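Local coordinates for protein endo-beta-1,2-glucanase (Talaromyces funiculosus, PDB 6IMV) that hydrolyses beta-1,2-glucans internally as an endo-beta-1,2-glucanase and binds the disaccharide sophorose, at residues R16-Y21 / M404-K409. Numbering follows the deposited sequence.
Sequences RFAHQY and MAIGKK
The turn R16-Y21, tied by a backbone bond from Q20 N to F17 O, lies against residues 404-409, at and beyond the last turn of helix 394-405, nearest at H19 and I406, whose CA atoms are 5.8 Å apart. R16 does the polar work. Its CG stands anti to the backbone N (chi1 -156°), and the chain bends at chi2, which sets CD. The guanidinium at its end lies beside the carbonyls of A405, I406 and G407. NH1 gives a fairly straight bond to A405 O (2.7 Å, N-H...O angle 157°), with the oxygen in the guanidinium plane. NH2 reaches G407 O at 2.8 Å from above that carbonyl's plane, and a weak bond runs from NH2 to I406 O at 3.3 Å. D500 forms a salt bridge with R16 NE and probably balances the charge. Q411 OE1 accepts from both R16 NH1 and A18 N, so one side-chain oxygen is shared by the arginine and the backbone of its own loop.

Beside this, A18 CB packs 3.8 Å from I406 CG1 and also touches A405 CB. CG1 is anti to the carbonyl carbon of I406 (chi1 -76°), and CD1 beyond it touches A18 O at 3.5 Å; H19 CB rests on the same CG1. A water 2.6 Å from H19 ND1 links it to I406 O, lying at the imidazole's edge and above the guanidinium plane, displaced toward its rim.

One arginine thus gathers three successive backbone carbonyls, joining the chain's N-terminal loop to the link before strand 411-412 of the antiparallel sheet, about 23 Å from the centre of the chain to the centre of the contact, in a largely helical fold consistent with the (alpha/alpha)6 barrel of this glycoside hydrolase family.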
loop_
_atom_site.group_PDB
_atom_site.type_symbol
_atom_site.label_atom_id
_atom_site.label_comp_id
_atom_site.label_asym_id
_atom_site.label_seq_id
_atom_site.Cartn_x
_atom_site.Cartn_y
_atom_site.Cartn_z
ATOM N N ARG A 16 4.959 8.863 -22.946
ATOM C CA ARG A 16 4.551 7.551 -23.414
ATOM C C ARG A 16 5.786 6.654 -23.582
ATOM O O ARG A 16 5.924 5.972 -24.572
ATOM C CB ARG A 16 3.743 7.714 -24.712
ATOM C CG ARG A 16 2.788 6.569 -25.010
ATOM C CD ARG A 16 1.645 6.489 -24.012
ATOM N NE ARG A 16 0.642 5.483 -24.376
ATOM C CZ ARG A 16 0.468 4.312 -23.777
ATOM N NH1 ARG A 16 1.328 3.876 -22.865
ATOM N NH2 ARG A 16 -0.588 3.582 -24.092
ATOM N N PHE A 17 6.653 6.617 -22.560
ATOM C CA PHE A 17 7.944 5.930 -22.635
ATOM C C PHE A 17 7.783 4.403 -22.628
ATOM O O PHE A 17 8.684 3.697 -23.097
ATOM C CB PHE A 17 8.872 6.363 -21.494
ATOM C CG PHE A 17 8.416 5.935 -20.120
ATOM C CD1 PHE A 17 8.718 4.669 -19.638
ATOM C CD2 PHE A 17 7.674 6.788 -19.322
ATOM C CE1 PHE A 17 8.281 4.272 -18.386
ATOM C CE2 PHE A 17 7.258 6.389 -18.060
ATOM C CZ PHE A 17 7.555 5.135 -17.601
ATOM N N ALA A 18 6.664 3.887 -22.109
ATOM C CA ALA A 18 6.520 2.443 -21.920
ATOM C C ALA A 18 6.726 1.695 -23.242
ATOM O O ALA A 18 7.398 0.663 -23.250
ATOM C CB ALA A 18 5.193 2.102 -21.304
ATOM N N HIS A 19 6.179 2.215 -24.354
ATOM C CA HIS A 19 6.304 1.507 -25.639
ATOM C C HIS A 19 7.543 1.960 -26.431
ATOM O O HIS A 19 7.770 1.446 -27.533
ATOM C CB HIS A 19 5.006 1.549 -26.462
ATOM C CG HIS A 19 4.532 2.893 -26.910
ATOM N ND1 HIS A 19 3.186 3.138 -27.128
ATOM C CD2 HIS A 19 5.184 4.039 -27.206
ATOM C CE1 HIS A 19 3.028 4.377 -27.553
ATOM N NE2 HIS A 19 4.244 4.960 -27.608
ATOM N N GLN A 20 8.356 2.862 -25.863
ATOM C CA GLN A 20 9.674 3.218 -26.410
ATOM C C GLN A 20 10.718 2.133 -26.093
ATOM O O GLN A 20 11.776 2.117 -26.730
ATOM C CB GLN A 20 10.173 4.556 -25.858
ATOM C CG GLN A 20 9.425 5.772 -26.383
ATOM C CD GLN A 20 9.967 7.059 -25.808
ATOM O OE1 GLN A 20 10.411 7.118 -24.667
ATOM N NE2 GLN A 20 9.930 8.121 -26.593
ATOM N N TYR A 21 10.440 1.276 -25.092
ATOM C CA TYR A 21 11.259 0.127 -24.729
ATOM C C TYR A 21 10.604 -1.162 -25.228
ATOM O O TYR A 21 9.380 -1.273 -25.242
ATOM C CB TYR A 21 11.364 -0.029 -23.207
ATOM C CG TYR A 21 12.120 1.037 -22.459
ATOM C CD1 TYR A 21 11.580 2.295 -22.259
ATOM C CD2 TYR A 21 13.346 0.760 -21.871
ATOM C CE1 TYR A 21 12.254 3.269 -21.545
ATOM C CE2 TYR A 21 14.036 1.723 -21.154
ATOM C CZ TYR A 21 13.485 2.979 -20.985
ATOM O OH TYR A 21 14.151 3.921 -20.259
ATOM N N MET A 404 1.144 -3.828 -19.125
ATOM C CA MET A 404 -0.125 -3.176 -18.821
ATOM C C MET A 404 -0.091 -1.693 -19.228
ATOM O O MET A 404 -1.054 -1.204 -19.813
ATOM C CB MET A 404 -0.449 -3.330 -17.336
ATOM C CG MET A 404 -0.768 -4.768 -16.965
ATOM S SD MET A 404 -1.181 -4.969 -15.222
ATOM C CE MET A 404 0.395 -5.488 -14.544
ATOM N N ALA A 405 1.029 -1.001 -18.972
ATOM C CA ALA A 405 1.185 0.445 -19.241
ATOM C C ALA A 405 1.084 0.764 -20.738
ATOM O O ALA A 405 0.677 1.854 -21.123
ATOM C CB ALA A 405 2.502 0.941 -18.694
ATOM N N ILE A 406 1.453 -0.201 -21.578
ATOM C CA ILE A 406 1.394 -0.046 -23.033
ATOM C C ILE A 406 -0.049 -0.138 -23.552
ATOM O O ILE A 406 -0.336 0.324 -24.656
ATOM C CB ILE A 406 2.339 -1.072 -23.679
ATOM C CG1 ILE A 406 3.774 -0.584 -23.515
ATOM C CG2 ILE A 406 2.003 -1.336 -25.133
ATOM C CD1 ILE A 406 4.787 -1.610 -23.867
ATOM N N GLY A 407 -0.964 -0.717 -22.768
ATOM C CA GLY A 407 -2.403 -0.667 -23.118
ATOM C C GLY A 407 -2.837 0.758 -23.415
ATOM O O GLY A 407 -2.263 1.713 -22.891
ATOM N N LYS A 408 -3.825 0.922 -24.300
ATOM C CA LYS A 408 -4.304 2.256 -24.644
ATOM C C LYS A 408 -4.747 2.980 -23.370
ATOM O O LYS A 408 -5.410 2.390 -22.520
ATOM C CB LYS A 408 -5.444 2.189 -25.665
ATOM C CG LYS A 408 -5.016 1.708 -27.039
ATOM C CD LYS A 408 -4.083 2.672 -27.711
ATOM C CE LYS A 408 -3.433 2.089 -28.939
ATOM N NZ LYS A 408 -2.311 2.956 -29.381
ATOM N N LYS A 409 -4.326 4.249 -23.262
ATOM C CA LYS A 409 -4.662 5.184 -22.181
ATOM C C LYS A 409 -4.027 4.786 -20.841
ATOM O O LYS A 409 -4.417 5.318 -19.830
ATOM C CB LYS A 409 -6.177 5.294 -21.971
ATOM C CG LYS A 409 -7.025 5.440 -23.225
ATOM C CD LYS A 409 -8.514 5.522 -22.918
ATOM C CE LYS A 409 -9.000 6.943 -22.754
ATOM N NZ LYS A 409 -9.150 7.643 -24.057
HETATM O O HOH W 1 1.090 1.714 -26.551
#